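Local coordinates for uncharacterized protein (PDB 4WYH) that is PriX, a noncatalytic subunit of the archaeal eukaryotic-type primase, essential for efficient primer synthesis, at residues E36-E40 with M41-D45. Sequence-based numbering, arbitrary orientation.
Sequences EKVLE and MGLQD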
# COMPACT_ATOMS: atom_id res chain seq x y z
N GLU A 36 -5.23 -4.75 4.70
CA GLU A 36 -4.44 -5.34 5.78
C GLU A 36 -3.83 -6.66 5.35
O GLU A 36 -2.67 -6.95 5.60
CB GLU A 36 -5.29 -5.53 7.03
CG GLU A 36 -5.80 -4.22 7.66
CD GLU A 36 -4.75 -3.43 8.41
OE1 GLU A 36 -3.57 -3.86 8.37
OE2 GLU A 36 -5.08 -2.35 9.03
N LYS A 37 -4.62 -7.46 4.65
CA LYS A 37 -4.14 -8.73 4.15
C LYS A 37 -2.97 -8.60 3.18
O LYS A 37 -2.04 -9.35 3.24
CB LYS A 37 -5.29 -9.47 3.45
CG LYS A 37 -5.14 -10.97 3.58
CD LYS A 37 -4.82 -11.34 5.04
CE LYS A 37 -4.80 -12.83 5.36
NZ LYS A 37 -4.33 -12.92 6.79
N VAL A 38 -3.09 -7.70 2.22
CA VAL A 38 -2.04 -7.43 1.27
C VAL A 38 -0.80 -6.95 2.04
O VAL A 38 0.33 -7.42 1.76
CB VAL A 38 -2.45 -6.40 0.19
CG1 VAL A 38 -1.29 -6.10 -0.74
CG2 VAL A 38 -3.59 -6.97 -0.67
N LEU A 39 -0.99 -6.05 3.00
CA LEU A 39 0.12 -5.56 3.74
C LEU A 39 0.86 -6.69 4.44
O LEU A 39 2.08 -6.65 4.54
CB LEU A 39 -0.27 -4.52 4.77
CG LEU A 39 -0.43 -3.10 4.28
CD1 LEU A 39 -1.20 -2.35 5.33
CD2 LEU A 39 0.84 -2.35 3.95
N GLU A 40 0.10 -7.67 4.92
CA GLU A 40 0.68 -8.81 5.60
C GLU A 40 1.48 -9.72 4.67
O GLU A 40 2.48 -10.24 5.09
CB GLU A 40 -0.41 -9.65 6.20
CG GLU A 40 0.12 -10.86 6.91
CD GLU A 40 -0.97 -11.72 7.45
OE1 GLU A 40 -2.11 -11.57 6.93
OE2 GLU A 40 -0.67 -12.52 8.38
N MET A 41 0.99 -9.93 3.45
CA MET A 41 1.51 -10.95 2.55
C MET A 41 2.55 -10.48 1.55
O MET A 41 3.48 -11.19 1.24
CB MET A 41 0.36 -11.65 1.86
CG MET A 41 -0.66 -12.27 2.81
SD MET A 41 0.01 -13.63 3.80
CE MET A 41 1.05 -14.52 2.62
N GLY A 42 2.38 -9.25 1.06
CA GLY A 42 3.31 -8.64 0.15
C GLY A 42 2.85 -8.76 -1.29
O GLY A 42 1.94 -9.53 -1.61
N LEU A 43 3.41 -7.92 -2.13
CA LEU A 43 3.17 -7.95 -3.56
C LEU A 43 4.53 -8.08 -4.29
O LEU A 43 5.58 -8.42 -3.67
CB LEU A 43 2.40 -6.68 -4.02
CG LEU A 43 0.99 -6.44 -3.43
CD1 LEU A 43 0.39 -5.11 -3.93
CD2 LEU A 43 0.04 -7.59 -3.70
N GLN A 44 4.49 -7.77 -5.58
CA GLN A 44 5.60 -8.09 -6.43
C GLN A 44 6.08 -6.89 -7.27
O GLN A 44 6.91 -6.18 -6.81
CB GLN A 44 5.30 -9.36 -7.22
CG GLN A 44 6.47 -9.88 -8.01
CD GLN A 44 6.26 -11.29 -8.54
OE1 GLN A 44 7.20 -12.07 -8.60
NE2 GLN A 44 5.04 -11.64 -8.90
N ASP A 45 5.67 -6.77 -8.52
CA ASP A 45 6.03 -5.63 -9.34
C ASP A 45 5.25 -4.36 -9.03
O ASP A 45 5.65 -3.30 -9.45
CB ASP A 45 5.82 -5.97 -10.81
CG ASP A 45 6.72 -7.16 -11.29
OD1 ASP A 45 7.74 -7.50 -10.63
OD2 ASP A 45 6.33 -7.74 -12.31
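Val38 and Leu43 meet where helix 33-41 gives way to loop: Val38 CG1 lies 3.5 Å from Leu43 CG and within 3.7 Å of Leu43 CD1 and CD2, so one methyl sits against the branch point and both prongs of the leucine. The valine torsion (chi1 177°) sets CG1 anti to the backbone N and beside its own carbonyl carbon. Gly42 N donates to Val38 O at 2.8 Å, nearly straight (166° at the hydrogen), whereas Met41 N reaches Lys37 O at 3.1 Å, less straight, and Val38 O only weakly. Met41 CG lies beside its backbone N and 3.3 Å from Lys37 O, and the Met41 and Glu40 side chains lie side by side. Within this last turn, Lys37 NZ forms a salt bridge to the syn lone pair of Glu40 OE1 at 2.6 Å. Phe50 and Phe77 contact both Val38 and Leu43, tying the pair to helices 47-63 and 67-78, and Glu121 of helix 116-128 accepts the backbone N-H groups of Gln44 and Asp45. Positive phi at Gly42 (99°) marks a glycine-terminated helix C-terminus, with a hydrophobic contact from last turn to loop, leading to Asp45, a manganese ligand of this protein, though metal-free here.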